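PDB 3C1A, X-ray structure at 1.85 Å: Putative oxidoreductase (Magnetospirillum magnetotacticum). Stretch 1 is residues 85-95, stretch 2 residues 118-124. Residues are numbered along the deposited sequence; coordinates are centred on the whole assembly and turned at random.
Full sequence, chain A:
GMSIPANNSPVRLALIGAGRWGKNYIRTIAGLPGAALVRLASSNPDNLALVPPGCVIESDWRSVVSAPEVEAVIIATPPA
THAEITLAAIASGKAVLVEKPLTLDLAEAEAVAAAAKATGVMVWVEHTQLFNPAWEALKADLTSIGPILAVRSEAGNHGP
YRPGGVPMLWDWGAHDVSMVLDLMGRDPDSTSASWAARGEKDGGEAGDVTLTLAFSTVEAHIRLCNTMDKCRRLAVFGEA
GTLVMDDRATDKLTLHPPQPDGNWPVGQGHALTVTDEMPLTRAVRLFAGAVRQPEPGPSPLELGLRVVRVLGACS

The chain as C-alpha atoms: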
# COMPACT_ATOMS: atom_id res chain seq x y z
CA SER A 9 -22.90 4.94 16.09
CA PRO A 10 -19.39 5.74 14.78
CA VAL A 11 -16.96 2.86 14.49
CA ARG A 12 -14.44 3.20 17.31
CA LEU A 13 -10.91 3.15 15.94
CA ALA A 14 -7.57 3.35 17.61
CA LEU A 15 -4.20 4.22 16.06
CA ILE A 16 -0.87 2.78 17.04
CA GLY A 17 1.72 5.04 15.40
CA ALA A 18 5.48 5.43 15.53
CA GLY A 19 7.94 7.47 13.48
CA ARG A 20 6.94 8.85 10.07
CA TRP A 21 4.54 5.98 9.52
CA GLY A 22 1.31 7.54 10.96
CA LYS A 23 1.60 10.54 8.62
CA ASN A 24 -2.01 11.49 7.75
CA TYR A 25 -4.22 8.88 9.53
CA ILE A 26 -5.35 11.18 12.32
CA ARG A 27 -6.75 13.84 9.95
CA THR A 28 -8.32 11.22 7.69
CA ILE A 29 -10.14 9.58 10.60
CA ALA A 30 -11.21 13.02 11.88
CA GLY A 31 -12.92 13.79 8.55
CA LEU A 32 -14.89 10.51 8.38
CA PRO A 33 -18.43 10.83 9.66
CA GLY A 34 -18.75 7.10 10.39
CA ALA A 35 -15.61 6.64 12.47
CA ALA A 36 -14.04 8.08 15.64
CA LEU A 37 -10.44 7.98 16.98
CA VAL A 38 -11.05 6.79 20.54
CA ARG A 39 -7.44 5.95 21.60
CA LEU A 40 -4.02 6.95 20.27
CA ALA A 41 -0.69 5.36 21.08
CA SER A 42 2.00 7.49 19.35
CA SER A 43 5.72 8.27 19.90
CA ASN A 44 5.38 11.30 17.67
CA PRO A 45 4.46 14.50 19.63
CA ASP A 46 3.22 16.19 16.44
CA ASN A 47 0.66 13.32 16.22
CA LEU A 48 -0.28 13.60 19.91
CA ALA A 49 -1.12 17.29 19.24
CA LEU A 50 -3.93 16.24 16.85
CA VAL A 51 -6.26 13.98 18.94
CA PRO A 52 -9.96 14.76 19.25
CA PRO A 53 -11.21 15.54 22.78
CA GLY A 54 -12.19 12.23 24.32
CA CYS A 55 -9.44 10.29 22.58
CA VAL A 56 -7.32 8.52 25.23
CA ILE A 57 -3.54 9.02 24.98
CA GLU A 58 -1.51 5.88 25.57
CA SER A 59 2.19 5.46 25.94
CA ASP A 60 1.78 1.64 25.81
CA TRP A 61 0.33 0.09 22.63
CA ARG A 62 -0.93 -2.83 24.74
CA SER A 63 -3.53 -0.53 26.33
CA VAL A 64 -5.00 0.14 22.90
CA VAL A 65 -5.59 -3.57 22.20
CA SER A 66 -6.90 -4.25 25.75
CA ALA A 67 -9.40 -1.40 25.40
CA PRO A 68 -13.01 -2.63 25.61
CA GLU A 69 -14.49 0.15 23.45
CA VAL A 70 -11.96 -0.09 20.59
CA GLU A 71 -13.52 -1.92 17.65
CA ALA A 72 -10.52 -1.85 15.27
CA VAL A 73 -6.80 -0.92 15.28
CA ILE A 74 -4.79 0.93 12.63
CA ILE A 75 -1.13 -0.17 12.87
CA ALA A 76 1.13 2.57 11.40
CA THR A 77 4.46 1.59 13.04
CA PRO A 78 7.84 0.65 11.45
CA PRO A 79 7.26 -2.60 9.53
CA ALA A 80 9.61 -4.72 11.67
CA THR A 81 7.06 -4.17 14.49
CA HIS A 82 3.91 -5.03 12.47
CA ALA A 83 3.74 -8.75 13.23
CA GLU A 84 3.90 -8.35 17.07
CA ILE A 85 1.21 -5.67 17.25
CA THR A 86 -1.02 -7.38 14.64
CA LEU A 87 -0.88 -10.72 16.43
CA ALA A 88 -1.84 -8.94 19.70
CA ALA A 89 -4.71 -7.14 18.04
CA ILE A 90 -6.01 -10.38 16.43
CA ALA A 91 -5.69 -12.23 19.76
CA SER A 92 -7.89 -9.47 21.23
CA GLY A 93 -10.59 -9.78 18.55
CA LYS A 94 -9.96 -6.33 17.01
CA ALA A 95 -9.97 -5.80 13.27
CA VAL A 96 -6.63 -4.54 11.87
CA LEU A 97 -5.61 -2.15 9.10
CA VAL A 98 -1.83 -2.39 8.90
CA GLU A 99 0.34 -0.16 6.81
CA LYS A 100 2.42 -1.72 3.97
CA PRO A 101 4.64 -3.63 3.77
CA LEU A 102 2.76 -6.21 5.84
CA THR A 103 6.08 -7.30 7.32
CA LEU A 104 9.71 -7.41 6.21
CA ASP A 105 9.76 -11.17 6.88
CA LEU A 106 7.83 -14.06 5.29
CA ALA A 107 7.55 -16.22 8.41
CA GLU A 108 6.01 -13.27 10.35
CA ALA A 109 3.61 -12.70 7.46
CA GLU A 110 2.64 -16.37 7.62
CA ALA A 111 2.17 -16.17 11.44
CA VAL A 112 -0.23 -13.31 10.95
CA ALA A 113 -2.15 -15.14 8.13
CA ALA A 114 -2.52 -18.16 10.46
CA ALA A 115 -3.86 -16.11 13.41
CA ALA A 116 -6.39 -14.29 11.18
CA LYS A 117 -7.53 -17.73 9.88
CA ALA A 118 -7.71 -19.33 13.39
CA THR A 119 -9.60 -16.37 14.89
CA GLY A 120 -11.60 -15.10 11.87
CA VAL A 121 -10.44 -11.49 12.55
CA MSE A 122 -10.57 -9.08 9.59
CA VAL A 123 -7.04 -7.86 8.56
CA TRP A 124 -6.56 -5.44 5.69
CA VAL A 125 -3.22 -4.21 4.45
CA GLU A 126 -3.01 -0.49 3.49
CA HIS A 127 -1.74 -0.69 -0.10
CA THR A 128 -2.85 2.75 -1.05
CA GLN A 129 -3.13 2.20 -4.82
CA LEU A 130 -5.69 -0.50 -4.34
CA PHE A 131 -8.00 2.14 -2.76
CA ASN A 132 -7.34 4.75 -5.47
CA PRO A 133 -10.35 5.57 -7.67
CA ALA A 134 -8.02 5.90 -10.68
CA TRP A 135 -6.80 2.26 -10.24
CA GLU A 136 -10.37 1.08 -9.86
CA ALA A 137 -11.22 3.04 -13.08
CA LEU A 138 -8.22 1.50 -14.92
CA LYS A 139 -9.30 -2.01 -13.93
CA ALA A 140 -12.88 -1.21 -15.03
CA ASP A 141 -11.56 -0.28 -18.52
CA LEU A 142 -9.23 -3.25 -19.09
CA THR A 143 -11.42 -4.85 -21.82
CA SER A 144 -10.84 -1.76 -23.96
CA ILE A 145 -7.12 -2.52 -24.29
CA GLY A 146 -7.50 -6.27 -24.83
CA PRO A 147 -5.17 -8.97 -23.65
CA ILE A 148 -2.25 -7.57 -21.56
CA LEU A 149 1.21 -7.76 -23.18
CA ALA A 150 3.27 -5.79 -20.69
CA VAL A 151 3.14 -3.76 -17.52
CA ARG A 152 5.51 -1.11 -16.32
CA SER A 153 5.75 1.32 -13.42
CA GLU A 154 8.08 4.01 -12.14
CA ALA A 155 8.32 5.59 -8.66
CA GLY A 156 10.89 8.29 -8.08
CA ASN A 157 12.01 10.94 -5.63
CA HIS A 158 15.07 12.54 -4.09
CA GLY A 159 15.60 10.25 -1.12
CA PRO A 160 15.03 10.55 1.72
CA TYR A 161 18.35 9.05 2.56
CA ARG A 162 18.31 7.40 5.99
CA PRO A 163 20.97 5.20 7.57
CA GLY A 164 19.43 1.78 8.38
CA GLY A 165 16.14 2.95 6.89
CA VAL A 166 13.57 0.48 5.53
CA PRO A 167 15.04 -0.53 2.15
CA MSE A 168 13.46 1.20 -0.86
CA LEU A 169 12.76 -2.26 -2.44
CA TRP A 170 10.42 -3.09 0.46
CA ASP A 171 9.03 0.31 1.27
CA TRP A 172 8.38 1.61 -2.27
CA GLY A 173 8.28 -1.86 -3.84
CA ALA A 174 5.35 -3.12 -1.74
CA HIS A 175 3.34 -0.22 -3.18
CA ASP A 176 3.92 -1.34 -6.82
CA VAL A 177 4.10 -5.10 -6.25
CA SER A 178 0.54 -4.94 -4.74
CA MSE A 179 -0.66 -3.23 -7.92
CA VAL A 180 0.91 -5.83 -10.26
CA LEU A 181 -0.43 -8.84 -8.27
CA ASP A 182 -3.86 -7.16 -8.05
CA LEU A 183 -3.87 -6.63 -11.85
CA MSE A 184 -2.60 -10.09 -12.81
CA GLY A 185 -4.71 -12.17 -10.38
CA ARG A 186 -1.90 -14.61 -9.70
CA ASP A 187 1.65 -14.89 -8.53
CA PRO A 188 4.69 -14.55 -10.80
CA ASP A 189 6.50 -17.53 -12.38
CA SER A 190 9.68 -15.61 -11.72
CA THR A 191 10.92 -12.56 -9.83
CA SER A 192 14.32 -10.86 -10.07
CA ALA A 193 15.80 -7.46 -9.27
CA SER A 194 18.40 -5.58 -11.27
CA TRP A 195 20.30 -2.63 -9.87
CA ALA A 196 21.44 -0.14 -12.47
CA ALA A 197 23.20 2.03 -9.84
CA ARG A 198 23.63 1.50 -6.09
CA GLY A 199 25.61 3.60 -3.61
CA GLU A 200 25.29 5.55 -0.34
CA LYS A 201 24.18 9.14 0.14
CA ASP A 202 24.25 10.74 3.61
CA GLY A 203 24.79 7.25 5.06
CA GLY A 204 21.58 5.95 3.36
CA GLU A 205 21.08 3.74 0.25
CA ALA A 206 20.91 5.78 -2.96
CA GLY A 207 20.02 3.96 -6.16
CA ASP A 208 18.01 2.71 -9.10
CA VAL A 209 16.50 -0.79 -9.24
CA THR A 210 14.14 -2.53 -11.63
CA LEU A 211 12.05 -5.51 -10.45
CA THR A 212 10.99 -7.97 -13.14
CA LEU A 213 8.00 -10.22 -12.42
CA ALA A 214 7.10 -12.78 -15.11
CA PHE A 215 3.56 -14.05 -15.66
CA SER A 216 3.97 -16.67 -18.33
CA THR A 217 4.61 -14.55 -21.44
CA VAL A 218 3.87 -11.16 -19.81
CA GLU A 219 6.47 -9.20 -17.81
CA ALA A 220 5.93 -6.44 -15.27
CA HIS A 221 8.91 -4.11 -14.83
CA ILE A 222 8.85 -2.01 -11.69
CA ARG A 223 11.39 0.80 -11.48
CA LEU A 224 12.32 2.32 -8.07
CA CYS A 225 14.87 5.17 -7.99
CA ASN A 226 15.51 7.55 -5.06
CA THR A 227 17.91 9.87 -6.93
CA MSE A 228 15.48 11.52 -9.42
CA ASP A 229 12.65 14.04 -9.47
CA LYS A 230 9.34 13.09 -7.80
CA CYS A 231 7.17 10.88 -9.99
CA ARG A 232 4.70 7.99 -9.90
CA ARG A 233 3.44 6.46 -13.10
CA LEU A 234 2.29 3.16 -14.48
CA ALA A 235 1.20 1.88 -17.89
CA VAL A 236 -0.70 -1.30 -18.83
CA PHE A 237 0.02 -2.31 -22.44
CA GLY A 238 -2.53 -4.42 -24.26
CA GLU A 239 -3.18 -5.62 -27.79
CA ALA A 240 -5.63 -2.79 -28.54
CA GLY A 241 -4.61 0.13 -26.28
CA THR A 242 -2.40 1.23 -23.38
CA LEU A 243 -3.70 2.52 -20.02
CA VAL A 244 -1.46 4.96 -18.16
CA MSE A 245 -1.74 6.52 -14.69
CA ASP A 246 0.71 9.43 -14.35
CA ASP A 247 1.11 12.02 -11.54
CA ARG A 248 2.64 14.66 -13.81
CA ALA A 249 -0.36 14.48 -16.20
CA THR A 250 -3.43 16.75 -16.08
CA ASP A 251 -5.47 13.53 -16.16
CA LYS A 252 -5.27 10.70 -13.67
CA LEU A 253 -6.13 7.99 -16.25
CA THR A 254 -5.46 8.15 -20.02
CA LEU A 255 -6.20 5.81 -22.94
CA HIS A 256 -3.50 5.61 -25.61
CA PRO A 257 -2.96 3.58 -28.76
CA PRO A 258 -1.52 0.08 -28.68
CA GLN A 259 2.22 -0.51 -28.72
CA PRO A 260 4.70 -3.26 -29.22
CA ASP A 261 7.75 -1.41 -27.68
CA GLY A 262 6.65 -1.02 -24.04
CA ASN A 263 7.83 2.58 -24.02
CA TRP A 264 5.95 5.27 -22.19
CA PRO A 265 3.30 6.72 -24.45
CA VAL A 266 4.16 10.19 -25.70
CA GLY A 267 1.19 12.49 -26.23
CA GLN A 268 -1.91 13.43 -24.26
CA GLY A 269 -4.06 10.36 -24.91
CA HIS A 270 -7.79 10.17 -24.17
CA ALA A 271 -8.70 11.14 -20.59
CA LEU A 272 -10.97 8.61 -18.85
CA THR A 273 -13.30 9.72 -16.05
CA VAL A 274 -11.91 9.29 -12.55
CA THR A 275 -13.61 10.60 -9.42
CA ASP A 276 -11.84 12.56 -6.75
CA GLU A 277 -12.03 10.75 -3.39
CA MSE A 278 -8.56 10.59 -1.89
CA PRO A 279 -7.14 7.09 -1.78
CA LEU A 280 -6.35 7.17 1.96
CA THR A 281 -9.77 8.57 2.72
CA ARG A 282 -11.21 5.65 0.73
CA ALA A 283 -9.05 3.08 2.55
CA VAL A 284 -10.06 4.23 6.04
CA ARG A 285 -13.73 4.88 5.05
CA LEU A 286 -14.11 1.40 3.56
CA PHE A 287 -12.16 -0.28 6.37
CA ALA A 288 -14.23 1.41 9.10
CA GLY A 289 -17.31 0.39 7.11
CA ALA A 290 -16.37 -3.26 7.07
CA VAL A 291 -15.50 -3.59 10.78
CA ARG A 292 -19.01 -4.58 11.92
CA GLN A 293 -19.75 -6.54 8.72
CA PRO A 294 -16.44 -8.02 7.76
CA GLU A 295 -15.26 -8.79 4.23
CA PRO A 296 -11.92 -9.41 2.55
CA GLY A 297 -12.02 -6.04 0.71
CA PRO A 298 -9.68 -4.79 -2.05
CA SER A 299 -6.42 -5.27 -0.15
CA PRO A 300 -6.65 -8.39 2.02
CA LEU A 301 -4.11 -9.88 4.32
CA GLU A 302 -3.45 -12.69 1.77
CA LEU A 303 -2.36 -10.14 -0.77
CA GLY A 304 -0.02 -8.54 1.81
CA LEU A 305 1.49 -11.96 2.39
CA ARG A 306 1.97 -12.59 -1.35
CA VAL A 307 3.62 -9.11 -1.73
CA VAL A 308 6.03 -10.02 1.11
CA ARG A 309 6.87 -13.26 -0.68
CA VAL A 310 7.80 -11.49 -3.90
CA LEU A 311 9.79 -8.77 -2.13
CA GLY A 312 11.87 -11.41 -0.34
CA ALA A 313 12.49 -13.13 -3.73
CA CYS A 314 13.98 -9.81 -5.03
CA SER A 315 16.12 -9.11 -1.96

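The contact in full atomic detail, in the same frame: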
# COMPACT_ATOMS: atom_id res chain seq x y z
N ILE A 85 2.40 -6.47 16.90
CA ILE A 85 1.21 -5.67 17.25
C ILE A 85 -0.04 -6.27 16.61
O ILE A 85 -1.09 -6.35 17.25
CB ILE A 85 1.37 -4.21 16.84
CG1 ILE A 85 2.63 -3.61 17.47
CG2 ILE A 85 0.15 -3.39 17.22
CD1 ILE A 85 2.79 -2.15 17.12
N THR A 86 0.09 -6.73 15.36
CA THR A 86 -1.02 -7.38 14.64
C THR A 86 -1.48 -8.66 15.33
O THR A 86 -2.65 -8.88 15.50
CB THR A 86 -0.64 -7.67 13.16
OG1 THR A 86 -0.25 -6.45 12.49
CG2 THR A 86 -1.78 -8.30 12.42
N LEU A 87 -0.55 -9.53 15.67
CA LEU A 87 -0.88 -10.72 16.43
C LEU A 87 -1.59 -10.42 17.74
O LEU A 87 -2.51 -11.15 18.08
CB LEU A 87 0.38 -11.53 16.68
CG LEU A 87 0.93 -12.18 15.41
CD1 LEU A 87 2.39 -12.65 15.67
CD2 LEU A 87 0.00 -13.33 14.94
N ALA A 88 -1.20 -9.35 18.44
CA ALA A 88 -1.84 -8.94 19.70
C ALA A 88 -3.23 -8.43 19.46
O ALA A 88 -4.14 -8.74 20.20
CB ALA A 88 -1.04 -7.86 20.38
N ALA A 89 -3.40 -7.63 18.42
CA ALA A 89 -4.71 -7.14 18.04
C ALA A 89 -5.68 -8.26 17.66
O ALA A 89 -6.81 -8.28 18.14
CB ALA A 89 -4.59 -6.09 16.89
N ILE A 90 -5.22 -9.21 16.84
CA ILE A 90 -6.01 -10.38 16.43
C ILE A 90 -6.43 -11.19 17.65
O ILE A 90 -7.59 -11.59 17.74
CB ILE A 90 -5.21 -11.30 15.45
CG1 ILE A 90 -5.00 -10.60 14.09
CG2 ILE A 90 -5.94 -12.61 15.22
CD1 ILE A 90 -3.95 -11.26 13.18
N ALA A 91 -5.46 -11.50 18.51
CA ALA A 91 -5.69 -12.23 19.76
C ALA A 91 -6.79 -11.57 20.61
O ALA A 91 -7.54 -12.25 21.33
CB ALA A 91 -4.38 -12.33 20.55
N SER A 92 -6.86 -10.24 20.54
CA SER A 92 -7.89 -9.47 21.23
C SER A 92 -9.23 -9.34 20.50
O SER A 92 -10.14 -8.70 21.03
CB SER A 92 -7.37 -8.06 21.52
OG SER A 92 -6.54 -8.07 22.67
N GLY A 93 -9.36 -9.90 19.30
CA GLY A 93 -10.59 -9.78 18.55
C GLY A 93 -10.81 -8.45 17.84
O GLY A 93 -11.91 -8.20 17.39
N LYS A 94 -9.78 -7.62 17.69
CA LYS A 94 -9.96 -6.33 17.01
C LYS A 94 -9.49 -6.40 15.58
O LYS A 94 -8.36 -6.84 15.32
CB LYS A 94 -9.22 -5.22 17.72
CG LYS A 94 -9.85 -4.91 19.06
CD LYS A 94 -8.87 -4.37 19.99
CE LYS A 94 -9.56 -3.85 21.26
NZ LYS A 94 -10.56 -4.77 21.81
N ALA A 95 -10.34 -5.95 14.67
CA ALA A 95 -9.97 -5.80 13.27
C ALA A 95 -8.76 -4.88 13.08
O ALA A 95 -8.60 -3.89 13.83
CB ALA A 95 -11.12 -5.24 12.49
N ALA A 118 -7.28 -18.61 12.17
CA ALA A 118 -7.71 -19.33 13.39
C ALA A 118 -8.77 -18.55 14.16
O ALA A 118 -9.65 -19.13 14.76
CB ALA A 118 -6.52 -19.65 14.26
N THR A 119 -8.70 -17.23 14.11
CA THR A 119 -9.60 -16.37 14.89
C THR A 119 -10.74 -15.77 14.08
O THR A 119 -11.65 -15.21 14.65
CB THR A 119 -8.84 -15.16 15.52
OG1 THR A 119 -8.24 -14.41 14.46
CG2 THR A 119 -7.75 -15.59 16.51
N GLY A 120 -10.66 -15.82 12.75
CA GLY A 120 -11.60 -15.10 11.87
C GLY A 120 -11.55 -13.57 11.84
O GLY A 120 -12.42 -12.95 11.21
N VAL A 121 -10.54 -12.96 12.45
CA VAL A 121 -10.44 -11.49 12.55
C VAL A 121 -10.11 -10.85 11.19
O VAL A 121 -9.27 -11.34 10.44
CB VAL A 121 -9.42 -11.03 13.66
CG1 VAL A 121 -9.02 -9.63 13.53
CG2 VAL A 121 -9.92 -11.36 15.11
N MSE A 122 -10.79 -9.76 10.85
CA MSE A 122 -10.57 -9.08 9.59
C MSE A 122 -9.23 -8.30 9.64
O MSE A 122 -9.00 -7.53 10.56
CB MSE A 122 -11.75 -8.16 9.30
CG MSE A 122 -11.71 -7.63 7.95
SE MSE A 122 -13.12 -6.30 7.83
CE MSE A 122 -12.32 -4.73 8.54
N VAL A 123 -8.31 -8.57 8.68
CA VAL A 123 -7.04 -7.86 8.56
C VAL A 123 -6.88 -7.37 7.14
O VAL A 123 -6.91 -8.16 6.19
CB VAL A 123 -5.81 -8.77 8.99
CG1 VAL A 123 -4.42 -8.02 8.82
CG2 VAL A 123 -6.04 -9.24 10.41
N TRP A 124 -6.80 -6.05 6.98
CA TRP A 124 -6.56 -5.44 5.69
C TRP A 124 -5.16 -4.88 5.72
O TRP A 124 -4.69 -4.43 6.77
CB TRP A 124 -7.54 -4.30 5.44
CG TRP A 124 -8.96 -4.69 5.15
CD1 TRP A 124 -9.56 -5.88 5.38
CD2 TRP A 124 -9.98 -3.84 4.59
NE1 TRP A 124 -10.89 -5.85 5.00
CE2 TRP A 124 -11.17 -4.62 4.49
CE3 TRP A 124 -10.00 -2.54 4.14
CZ2 TRP A 124 -12.36 -4.10 3.98
CZ3 TRP A 124 -11.20 -2.03 3.64
CH2 TRP A 124 -12.34 -2.81 3.56

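The contact is built around two residues, Ile90 on the last turn of the first helix and Val121 in the loop that follows the second, and it is held mainly by packing, with no hydrogen bond crossing between the stretches. Together they bury 352 Å², both sides summed, and Ile90 and Ala95 are themselves buried. Val121 points its CA-to-CB bond toward the first stretch and, with chi1 near 163° (t), spreads its two methyls along the chain it faces. Val121 CG2 lies 3.5 Å from Ile90 O and 3.8 Å from Gly93 CA, while Val121 CG1 lies 3.4 Å from Lys94 O and 4.0 Å from Ala95 CA. A beta-branched side chain suits this place, because one short residue can touch both the end of a helix and the segment leaving it.

Ile90 leaves its helix sideways to the contact, yet its branches reach across. Ile90 CG2 is 4.1 Å from Val121 CB, and Ile90 CD1, carried out by an m, t rotamer, comes within 4.0 Å of Val123 CG2. Val123, at the start of a strand, thus extends the apolar patch. One helical turn before Ile90, Thr86 adds a looser touch, with Thr86 CG2 4.5 Å from Val123 CG1; the threonine offers a methyl here while its hydroxyl is hydrogen-bonded elsewhere in the structure.

At Ala95 the backbones draw close, with Ala95 CA 5.0 Å from Met122 CA. Ala95 CA stands 3.4 Å from Met122 O in a CA-H...O contact, and the small Ala95 CB packs at 4.2 Å from CE of Met122, a selenomethionine.

Each helix is followed by a glycine with positive phi, a conformation that favours this residue. Gly93 closes the first in a Schellman motif: Gly93 N bonds to Ile90 O at 2.9 Å and Lys94 N to Ala89 O at 3.1 Å. The turn brings the chain past Val121, and the bare CA of Gly93 meets its methyl. Lys94 contributes backbone, its CA-to-CB bond pointing away. Gly120 makes the corresponding exit from the second helix without touching the first stretch.

The polar edge belongs to Thr119, which is exposed and whose CA-to-CB bond points toward the first stretch. Thr119 OG1 sits only 3.0 Å from Ile90 CG2, a tight meeting of oxygen and methyl. In the p rotamer, Thr119 OG1 also accepts a weak hydrogen bond from Val121 N at 3.4 Å, spanning Gly120, and the hydroxyl is further satisfied elsewhere. The rule is economical: branched aliphatics fill the centre, glycines turn the chain, and a threonine borders the patch with its polar atom already engaged.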